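Local coordinates for acetyltransferase-like, GNAT family (Bacteroides thetaiotaomicron, PDB 3EY5), which probably acts as an N-acetyltransferase of the GNAT family, moving an acetyl group onto an amine of a substrate that is not established, at residues Val107-Arg112 and Ile175-Lys180; Tyr75-Ala80 and Pro140-Gly145; Asp71-Val76 and Glu166-Lys171. All coordinates share one frame; numbering follows the deposited sequence. Where two conformers were deposited one is given.

Contact 1: Val107-Arg112 and Ile175-Lys180; sequences VLEVER and IVYGVK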
loop_
_atom_site.group_PDB
_atom_site.type_symbol
_atom_site.label_atom_id
_atom_site.label_comp_id
_atom_site.label_asym_id
_atom_site.label_seq_id
_atom_site.Cartn_x
_atom_site.Cartn_y
_atom_site.Cartn_z
ATOM N N VAL A 107 5.961 -6.049 -0.314
ATOM C CA VAL A 107 5.284 -6.364 0.930
ATOM C C VAL A 107 4.074 -5.449 1.050
ATOM O O VAL A 107 4.171 -4.244 0.794
ATOM C CB VAL A 107 6.212 -6.196 2.159
ATOM C CG1 VAL A 107 5.478 -6.588 3.457
ATOM C CG2 VAL A 107 7.557 -7.018 1.980
ATOM N N LEU A 108 2.939 -6.026 1.435
ATOM C CA LEU A 108 1.775 -5.208 1.883
ATOM C C LEU A 108 1.108 -5.810 3.150
ATOM O O LEU A 108 1.412 -6.952 3.532
ATOM C CB LEU A 108 0.773 -5.040 0.753
ATOM C CG LEU A 108 0.238 -6.356 0.148
ATOM C CD1 LEU A 108 -0.701 -7.046 1.084
ATOM C CD2 LEU A 108 -0.505 -6.058 -1.105
ATOM N N GLU A 109 0.251 -5.032 3.808
ATOM C CA GLU A 109 -0.540 -5.515 4.960
ATOM C C GLU A 109 -1.988 -5.759 4.535
ATOM O O GLU A 109 -2.538 -5.001 3.707
ATOM C CB GLU A 109 -0.563 -4.504 6.098
ATOM C CG GLU A 109 0.766 -3.822 6.419
ATOM C CD GLU A 109 0.642 -2.826 7.587
ATOM O OE1 GLU A 109 -0.482 -2.676 8.118
ATOM O OE2 GLU A 109 1.651 -2.185 7.983
ATOM N N VAL A 110 -2.572 -6.838 5.050
ATOM C CA VAL A 110 -3.991 -7.115 4.893
ATOM C C VAL A 110 -4.618 -7.337 6.263
ATOM O O VAL A 110 -3.951 -7.716 7.220
ATOM C CB VAL A 110 -4.310 -8.341 4.003
ATOM C CG1 VAL A 110 -3.862 -8.103 2.597
ATOM C CG2 VAL A 110 -3.701 -9.595 4.560
ATOM N N GLU A 111 -5.903 -7.066 6.330
ATOM C CA GLU A 111 -6.723 -7.466 7.459
ATOM C C GLU A 111 -6.723 -8.977 7.713
ATOM O O GLU A 111 -6.614 -9.778 6.761
ATOM C CB GLU A 111 -8.138 -6.981 7.214
ATOM C CG GLU A 111 -8.329 -5.596 7.763
ATOM C CD GLU A 111 -8.469 -5.669 9.276
ATOM O OE1 GLU A 111 -8.553 -4.600 9.927
ATOM O OE2 GLU A 111 -8.497 -6.816 9.810
ATOM N N ARG A 112 -6.814 -9.372 8.982
ATOM C CA ARG A 112 -6.840 -10.802 9.294
ATOM C C ARG A 112 -8.222 -11.374 8.931
ATOM O O ARG A 112 -9.223 -10.649 9.005
ATOM C CB ARG A 112 -6.422 -11.093 10.751
ATOM C CG ARG A 112 -5.035 -10.652 11.026
ATOM C CD ARG A 112 -4.596 -11.196 12.365
ATOM N NE ARG A 112 -3.338 -10.604 12.773
ATOM C CZ ARG A 112 -2.820 -10.772 13.982
ATOM N NH1 ARG A 112 -3.464 -11.512 14.858
ATOM N NH2 ARG A 112 -1.681 -10.183 14.308
ATOM N N ILE A 175 10.313 3.093 10.294
ATOM C CA ILE A 175 10.382 4.031 9.172
ATOM C C ILE A 175 9.035 4.505 8.680
ATOM O O ILE A 175 8.858 5.686 8.380
ATOM C CB ILE A 175 11.183 3.462 8.000
ATOM C CG1 ILE A 175 12.610 3.189 8.484
ATOM C CG2 ILE A 175 11.221 4.497 6.842
ATOM C CD1 ILE A 175 13.226 1.935 7.959
ATOM N N VAL A 176 8.072 3.598 8.589
ATOM C CA VAL A 176 6.800 4.013 8.037
ATOM C C VAL A 176 5.889 4.610 9.119
ATOM O O VAL A 176 5.177 5.593 8.896
ATOM C CB VAL A 176 6.137 2.860 7.263
ATOM C CG1 VAL A 176 4.720 3.220 6.877
ATOM C CG2 VAL A 176 6.987 2.528 6.022
ATOM N N TYR A 177 5.921 3.991 10.282
ATOM C CA TYR A 177 4.960 4.283 11.343
ATOM C C TYR A 177 5.541 5.116 12.476
ATOM O O TYR A 177 4.790 5.582 13.343
ATOM C CB TYR A 177 4.303 2.985 11.826
ATOM C CG TYR A 177 3.502 2.370 10.692
ATOM C CD1 TYR A 177 3.998 1.305 9.975
ATOM C CD2 TYR A 177 2.257 2.875 10.335
ATOM C CE1 TYR A 177 3.285 0.736 8.933
ATOM C CE2 TYR A 177 1.537 2.342 9.272
ATOM C CZ TYR A 177 2.068 1.262 8.575
ATOM O OH TYR A 177 1.387 0.681 7.518
ATOM N N GLY A 178 6.856 5.345 12.424
ATOM C CA GLY A 178 7.542 6.226 13.366
ATOM C C GLY A 178 7.525 5.738 14.798
ATOM O O GLY A 178 7.573 6.549 15.730
ATOM N N VAL A 179 7.474 4.417 14.983
ATOM C CA VAL A 179 7.671 3.809 16.312
ATOM C C VAL A 179 9.105 4.028 16.844
ATOM O O VAL A 179 10.069 3.964 16.074
ATOM C CB VAL A 179 7.293 2.291 16.319
ATOM C CG1 VAL A 179 7.778 1.585 17.601
ATOM C CG2 VAL A 179 5.794 2.132 16.144
ATOM N N LYS A 180 9.193 4.315 18.149
ATOM C CA LYS A 180 10.431 4.399 18.951
ATOM C C LYS A 180 11.271 5.607 18.578
ATOM O O LYS A 180 10.921 6.729 18.937
ATOM C CB LYS A 180 11.254 3.089 18.941
ATOM C CG LYS A 180 12.491 3.083 18.021
ATOM C CD LYS A 180 12.820 1.659 17.551
ATOM C CE LYS A 180 14.331 1.418 17.407
ATOM N NZ LYS A 180 15.045 2.401 16.525
#

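Contact 2: Tyr75-Ala80 and Pro140-Gly145; sequences YVEHFA and PPYKEG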
loop_
_atom_site.group_PDB
_atom_site.type_symbol
_atom_site.label_atom_id
_atom_site.label_comp_id
_atom_site.label_asym_id
_atom_site.label_seq_id
_atom_site.Cartn_x
_atom_site.Cartn_y
_atom_site.Cartn_z
ATOM N N TYR A 75 7.489 -1.732 0.114
ATOM C CA TYR A 75 6.333 -1.822 1.009
ATOM C C TYR A 75 5.206 -0.985 0.448
ATOM O O TYR A 75 5.387 0.234 0.236
ATOM C CB TYR A 75 6.667 -1.298 2.408
ATOM C CG TYR A 75 5.448 -1.230 3.286
ATOM C CD1 TYR A 75 4.723 -2.398 3.600
ATOM C CD2 TYR A 75 4.991 -0.007 3.792
ATOM C CE1 TYR A 75 3.593 -2.342 4.391
ATOM C CE2 TYR A 75 3.853 0.053 4.605
ATOM C CZ TYR A 75 3.161 -1.126 4.878
ATOM O OH TYR A 75 2.050 -1.113 5.699
ATOM N N VAL A 76 4.071 -1.622 0.166
ATOM C CA VAL A 76 2.935 -0.895 -0.376
ATOM C C VAL A 76 2.102 -0.329 0.794
ATOM O O VAL A 76 1.530 -1.087 1.619
ATOM C CB VAL A 76 2.073 -1.742 -1.361
ATOM C CG1 VAL A 76 0.792 -0.995 -1.680
ATOM C CG2 VAL A 76 2.869 -2.045 -2.675
ATOM N N GLU A 77 2.066 0.996 0.904
ATOM C CA GLU A 77 1.361 1.605 2.037
ATOM C C GLU A 77 -0.141 1.729 1.727
ATOM O O GLU A 77 -0.976 1.126 2.419
ATOM C CB GLU A 77 2.002 2.946 2.439
ATOM C CG GLU A 77 1.826 3.281 3.909
ATOM C CD GLU A 77 2.221 4.713 4.252
ATOM O OE1 GLU A 77 3.031 5.295 3.528
ATOM O OE2 GLU A 77 1.712 5.271 5.242
ATOM N N HIS A 78 -0.504 2.464 0.683
ATOM C CA HIS A 78 -1.895 2.443 0.260
ATOM C C HIS A 78 -2.031 2.190 -1.202
ATOM O O HIS A 78 -1.172 2.532 -2.003
ATOM C CB HIS A 78 -2.592 3.748 0.573
ATOM C CG HIS A 78 -2.677 4.039 2.027
ATOM N ND1 HIS A 78 -1.849 4.940 2.651
ATOM C CD2 HIS A 78 -3.466 3.523 2.985
ATOM C CE1 HIS A 78 -2.136 4.984 3.936
ATOM N NE2 HIS A 78 -3.118 4.134 4.167
ATOM N N PHE A 79 -3.150 1.580 -1.527
ATOM C CA PHE A 79 -3.417 1.196 -2.859
ATOM C C PHE A 79 -4.938 1.233 -3.028
ATOM O O PHE A 79 -5.648 0.555 -2.295
ATOM C CB PHE A 79 -2.879 -0.219 -3.063
ATOM C CG PHE A 79 -3.262 -0.817 -4.356
ATOM C CD1 PHE A 79 -4.060 -1.967 -4.390
ATOM C CD2 PHE A 79 -2.845 -0.243 -5.547
ATOM C CE1 PHE A 79 -4.446 -2.544 -5.623
ATOM C CE2 PHE A 79 -3.205 -0.811 -6.792
ATOM C CZ PHE A 79 -4.007 -1.961 -6.828
ATOM N N ALA A 80 -5.422 2.024 -3.989
ATOM C CA ALA A 80 -6.855 2.088 -4.257
ATOM C C ALA A 80 -7.145 2.483 -5.693
ATOM O O ALA A 80 -6.423 3.286 -6.287
ATOM C CB ALA A 80 -7.546 3.068 -3.283
ATOM N N PRO A 140 1.173 -0.301 13.707
ATOM C CA PRO A 140 1.194 0.800 14.670
ATOM C C PRO A 140 0.206 1.854 14.193
ATOM O O PRO A 140 -0.037 1.940 13.008
ATOM C CB PRO A 140 2.639 1.364 14.563
ATOM C CG PRO A 140 3.444 0.267 13.938
ATOM C CD PRO A 140 2.444 -0.402 12.965
ATOM N N PRO A 141 -0.372 2.662 15.113
ATOM C CA PRO A 141 -1.401 3.639 14.713
ATOM C C PRO A 141 -0.816 4.806 13.931
ATOM O O PRO A 141 0.302 5.244 14.217
ATOM C CB PRO A 141 -1.906 4.186 16.052
ATOM C CG PRO A 141 -0.753 3.950 17.038
ATOM C CD PRO A 141 -0.127 2.664 16.571
ATOM N N TYR A 142 -1.579 5.337 12.982
ATOM C CA TYR A 142 -1.199 6.610 12.380
ATOM C C TYR A 142 -1.382 7.766 13.348
ATOM O O TYR A 142 -0.597 8.712 13.335
ATOM C CB TYR A 142 -1.986 6.873 11.103
ATOM C CG TYR A 142 -1.479 6.091 9.911
ATOM C CD1 TYR A 142 -0.277 6.439 9.293
ATOM C CD2 TYR A 142 -2.182 5.007 9.413
ATOM C CE1 TYR A 142 0.210 5.720 8.187
ATOM C CE2 TYR A 142 -1.685 4.257 8.284
ATOM C CZ TYR A 142 -0.510 4.643 7.682
ATOM O OH TYR A 142 -0.015 3.957 6.586
ATOM N N LYS A 143 -2.428 7.747 14.165
ATOM C CA LYS A 143 -2.557 8.848 15.121
ATOM C C LYS A 143 -2.234 8.338 16.509
ATOM O O LYS A 143 -2.728 7.288 16.906
ATOM C CB LYS A 143 -3.944 9.499 15.083
ATOM C CG LYS A 143 -4.665 9.515 13.710
ATOM C CD LYS A 143 -3.798 10.072 12.588
ATOM C CE LYS A 143 -4.567 10.074 11.299
ATOM N NZ LYS A 143 -5.151 11.415 11.147
ATOM N N GLU A 144 -1.380 9.070 17.226
ATOM C CA GLU A 144 -0.983 8.655 18.570
ATOM C C GLU A 144 -2.255 8.441 19.401
ATOM O O GLU A 144 -3.154 9.289 19.428
ATOM C CB GLU A 144 -0.039 9.681 19.236
ATOM C CG GLU A 144 0.789 9.118 20.432
ATOM C CD GLU A 144 2.248 8.726 20.059
ATOM O OE1 GLU A 144 3.185 9.026 20.849
ATOM O OE2 GLU A 144 2.470 8.127 18.983
ATOM N N GLY A 145 -2.355 7.281 20.018
ATOM C CA GLY A 145 -3.506 7.000 20.842
ATOM C C GLY A 145 -4.568 6.157 20.193
ATOM O O GLY A 145 -5.402 5.629 20.894
#

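Contact 3: Asp71-Val76 and Glu166-Lys171; sequences DEFYYV and EGIRHK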
loop_
_atom_site.group_PDB
_atom_site.type_symbol
_atom_site.label_atom_id
_atom_site.label_comp_id
_atom_site.label_asym_id
_atom_site.label_seq_id
_atom_site.Cartn_x
_atom_site.Cartn_y
_atom_site.Cartn_z
ATOM N N ASP A 71 15.358 -0.859 -0.450
ATOM C CA ASP A 71 16.582 -1.466 -1.027
ATOM C C ASP A 71 16.466 -2.969 -1.234
ATOM O O ASP A 71 16.707 -3.449 -2.322
ATOM C CB ASP A 71 17.857 -1.140 -0.226
ATOM C CG ASP A 71 17.871 0.278 0.308
ATOM O OD1 ASP A 71 17.934 1.227 -0.509
ATOM O OD2 ASP A 71 17.823 0.427 1.556
ATOM N N GLU A 72 16.116 -3.715 -0.194
ATOM C CA GLU A 72 15.868 -5.143 -0.353
ATOM C C GLU A 72 14.483 -5.442 -0.932
ATOM O O GLU A 72 14.323 -6.425 -1.650
ATOM C CB GLU A 72 16.014 -5.881 0.984
ATOM C CG GLU A 72 17.379 -5.736 1.627
ATOM C CD GLU A 72 17.392 -4.740 2.773
ATOM O OE1 GLU A 72 16.337 -4.119 3.048
ATOM O OE2 GLU A 72 18.462 -4.595 3.408
ATOM N N PHE A 73 13.498 -4.600 -0.602
ATOM C CA PHE A 73 12.069 -4.854 -0.900
ATOM C C PHE A 73 11.332 -3.525 -0.956
ATOM O O PHE A 73 11.876 -2.489 -0.499
ATOM C CB PHE A 73 11.402 -5.745 0.163
ATOM C CG PHE A 73 11.352 -5.114 1.526
ATOM C CD1 PHE A 73 10.190 -4.512 1.993
ATOM C CD2 PHE A 73 12.448 -5.143 2.353
ATOM C CE1 PHE A 73 10.148 -3.922 3.245
ATOM C CE2 PHE A 73 12.414 -4.530 3.616
ATOM C CZ PHE A 73 11.266 -3.930 4.062
ATOM N N TYR A 74 10.091 -3.594 -1.476
ATOM C CA TYR A 74 9.140 -2.507 -1.506
ATOM C C TYR A 74 7.932 -2.786 -0.579
ATOM O O TYR A 74 7.412 -3.927 -0.521
ATOM C CB TYR A 74 8.606 -2.319 -2.937
ATOM C CG TYR A 74 9.645 -1.939 -3.972
ATOM C CD1 TYR A 74 10.268 -0.691 -3.952
ATOM C CD2 TYR A 74 9.991 -2.829 -4.980
ATOM C CE1 TYR A 74 11.239 -0.340 -4.927
ATOM C CE2 TYR A 74 10.944 -2.496 -5.969
ATOM C CZ TYR A 74 11.555 -1.255 -5.934
ATOM O OH TYR A 74 12.487 -0.963 -6.897
ATOM N N TYR A 75 7.489 -1.732 0.114
ATOM C CA TYR A 75 6.333 -1.822 1.009
ATOM C C TYR A 75 5.206 -0.985 0.448
ATOM O O TYR A 75 5.387 0.234 0.236
ATOM C CB TYR A 75 6.667 -1.298 2.408
ATOM C CG TYR A 75 5.448 -1.230 3.286
ATOM C CD1 TYR A 75 4.723 -2.398 3.600
ATOM C CD2 TYR A 75 4.991 -0.007 3.792
ATOM C CE1 TYR A 75 3.593 -2.342 4.391
ATOM C CE2 TYR A 75 3.853 0.053 4.605
ATOM C CZ TYR A 75 3.161 -1.126 4.878
ATOM O OH TYR A 75 2.050 -1.113 5.699
ATOM N N VAL A 76 4.071 -1.622 0.166
ATOM C CA VAL A 76 2.935 -0.895 -0.376
ATOM C C VAL A 76 2.102 -0.329 0.794
ATOM O O VAL A 76 1.530 -1.087 1.619
ATOM C CB VAL A 76 2.073 -1.742 -1.361
ATOM C CG1 VAL A 76 0.792 -0.995 -1.680
ATOM C CG2 VAL A 76 2.869 -2.045 -2.675
ATOM N N GLU A 166 11.078 -10.620 10.884
ATOM C CA GLU A 166 11.454 -9.800 12.026
ATOM C C GLU A 166 12.164 -8.535 11.563
ATOM O O GLU A 166 11.883 -7.436 12.073
ATOM C CB GLU A 166 12.311 -10.604 13.016
ATOM C CG GLU A 166 11.509 -11.679 13.733
ATOM C CD GLU A 166 10.303 -11.131 14.535
ATOM O OE1 GLU A 166 9.471 -11.952 15.014
ATOM O OE2 GLU A 166 10.176 -9.893 14.692
ATOM N N GLY A 167 13.027 -8.686 10.558
ATOM C CA GLY A 167 13.743 -7.566 10.010
ATOM C C GLY A 167 12.807 -6.665 9.229
ATOM O O GLY A 167 12.976 -5.452 9.234
ATOM N N ILE A 168 11.824 -7.239 8.549
ATOM C CA ILE A 168 10.882 -6.401 7.799
ATOM C C ILE A 168 9.948 -5.641 8.755
ATOM O O ILE A 168 9.746 -4.424 8.596
ATOM C CB ILE A 168 10.095 -7.204 6.794
ATOM C CG1 ILE A 168 11.034 -7.604 5.641
ATOM C CG2 ILE A 168 8.886 -6.418 6.309
ATOM C CD1 ILE A 168 10.506 -8.784 4.852
ATOM N N ARG A 169 9.411 -6.344 9.749
ATOM C CA ARG A 169 8.547 -5.715 10.752
ATOM C C ARG A 169 9.239 -4.534 11.361
ATOM O O ARG A 169 8.652 -3.464 11.501
ATOM C CB ARG A 169 8.227 -6.704 11.868
ATOM C CG ARG A 169 7.239 -6.155 12.876
ATOM C CD ARG A 169 7.029 -7.168 13.974
ATOM N NE ARG A 169 7.554 -6.722 15.256
ATOM C CZ ARG A 169 8.828 -6.815 15.640
ATOM N NH1 ARG A 169 9.168 -6.376 16.841
ATOM N NH2 ARG A 169 9.770 -7.322 14.836
ATOM N N HIS A 170 10.500 -4.733 11.726
ATOM C CA HIS A 170 11.266 -3.687 12.347
ATOM C C HIS A 170 11.393 -2.466 11.402
ATOM O O HIS A 170 11.104 -1.345 11.798
ATOM C CB HIS A 170 12.640 -4.205 12.860
ATOM C CG HIS A 170 13.456 -3.139 13.528
ATOM N ND1 HIS A 170 13.181 -2.679 14.801
ATOM C CD2 HIS A 170 14.496 -2.395 13.080
ATOM C CE1 HIS A 170 14.033 -1.720 15.119
ATOM N NE2 HIS A 170 14.842 -1.525 14.092
ATOM N N LYS A 171 11.800 -2.690 10.162
ATOM C CA LYS A 171 11.828 -1.634 9.141
ATOM C C LYS A 171 10.507 -0.865 8.974
ATOM O O LYS A 171 10.514 0.361 8.876
ATOM C CB LYS A 171 12.247 -2.214 7.771
ATOM C CG LYS A 171 13.642 -2.827 7.764
ATOM C CD LYS A 171 14.090 -3.242 6.350
ATOM C CE LYS A 171 15.356 -4.134 6.357
ATOM N NZ LYS A 171 15.072 -5.630 6.451
#

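Contact 1: Val107-Arg112 and Ile175-Lys180
With CG anti to the carbonyl carbon (chi1 -43°) and the chain extended beyond it, Glu109 holds its carboxylate well clear of strand 106-110; Tyr177, with CG likewise anti to its carbonyl carbon (chi1 -64°), comes from the opposite direction, and the two polar ends meet. Glu109 OE2 comes to 2.9 Å from Tyr177 OH, and the nearest ring carbon, Tyr177 CE1, lies 3.5 Å from the same OE2. Carboxylate and ring planes stand 39° apart, an oblique meeting rather than a stack. The clearer bonds of both groups lead elsewhere: Glu109 OE2 is hydrogen-bonded to Tyr137 OH, Glu109 OE1 is paired with Gln139 NE2, and Tyr177 OH is bonded to Tyr75 OH. A long carboxylate suits a position ringed by so many hydroxyl and amide groups, just as a tyrosine suits one where a hydroxyl at the end of a ring meets Tyr75 OH and comes close to the carboxylate. Val176 CG1 packs on one face of that ring, 3.5 Å above its plane and toward the rim. The contact thus joins the residue just past the C-terminal end of helix 161-176 to strand 106-110, which runs between its parallel neighbour 74-81 and antiparallel strand 149-156.

Contact 2: Tyr75-Ala80 and Pro140-Gly145
Glu77 and Tyr142 reach toward each other from facing parts of the fold, one from strand 74-81 and the other from the loop between strands 136-139 and 149-156. Their alpha carbons remain 11.8 Å apart, and the gap is spanned by side chains alone. Glu77 extends fully, with CG roughly opposite the backbone N (chi1 -151°), and offers its carboxylate almost coplanar with the phenol ring, the planes only 21° apart. Tyr142 OH donates a hydrogen bond of 2.6 Å to Glu77 OE2, entering at the anti lone pair, away from the other carboxylate oxygen. Glu77 OE2 lies at the edge of the ring, near its plane, 3.3 Å from Tyr142 CE1. His78 approaches the same hydroxyl through a carbon, its CE1 being 3.5 Å from Tyr142 OH. The imidazole and phenol planes are inclined by 28° but slid apart, with centroids 6.0 Å from each other, so they hardly overlap. The classic beta bulge, with Glu77 and His78 both facing Thr66, is consistent with two successive residues meeting one hydroxyl; such a bulge is familiar in this strand of GNAT folds. A phenylalanine in place of Tyr142 would probably leave Glu77 OE2 without its phenol donor and the loop without this polar tie, though Arg35 and Trp68 would still hold the carboxylate. Glu77 OE2 also forms a salt bridge with Arg35 and OE1 a hydrogen bond with Trp68 NE1, while His78 NE2 is bonded to Glu33 O. Glutamate suits the position because its two oxygens can serve three donors, and tyrosine because its ring carries a hydroxyl donor far enough to meet the carboxylate. Chemically, then, the tie between these two segments is one short directional bond, made at an oxygen that Arg35 also holds.

Contact 3: Asp71-Val76 and Glu166-Lys171
The Phe73 ring carries Ile168 over one face and Lys171 at its edge. Ile168 CG1 makes a CH-pi contact, 4.2 Å from the centroid of the Phe73 ring and 22° off the ring normal, shifted toward the CE2 and CZ rim. Lys171 CD lies in the ring plane, 3.5 Å from Phe73 CE2, so the methylene chain of the lysine borders the aromatic while its amine passes beyond. Phe73 holds CG between the backbone N and the carbonyl carbon (chi1 64°), which swings the ring toward helix 161-176. Phe70 also meets this ring, its plane inclined by about 25°, and Val107 of strand 106-110 touches it. A flat apolar side chain fits well here, since it can meet both Ile168 of the helix and Val107 of the strand, and the branched isoleucine offers a broad surface to lay on it. Lysine suits the margin: its aliphatic part packs while Lys171 NZ makes a weak hydrogen bond to Gly167 O at 3.5 Å. A salt bridge from Lys171 NZ to Glu72 OE1 is long, 3.9 Å, and doubtful because Glu72 was modelled in two conformers. This is helix-on-sheet packing of an alpha/beta fold: the last helix packs on the loop leading into strand 74-81, which pairs with strand 106-110 from its first residues; these are the two parallel strands that in GNAT proteins diverge to form the V-shaped cleft.

Contact 3 is the apolar member of the set, partly buried and edged by a weakly held lysine, whereas contacts 1 and 2 are polar meetings of acids with tyrosines; contact 1 is a surface contact and contact 2 partly buried. Contacts 1 and 3 draw on the same helix, 161-176, near its end and further back, while contacts 2 and 3 share Tyr75-Val76, contact 2 touching from the bulge and contact 3 from the loop just before the strand. Tyr75 of strand 74-81 ties the first two together through its hydroxyl, while Tyr177 CE2 packs 3.5 Å from Tyr142 CZ. Val107 CG2, 3.6 Å from Phe73 CD1, links contacts 1 and 3.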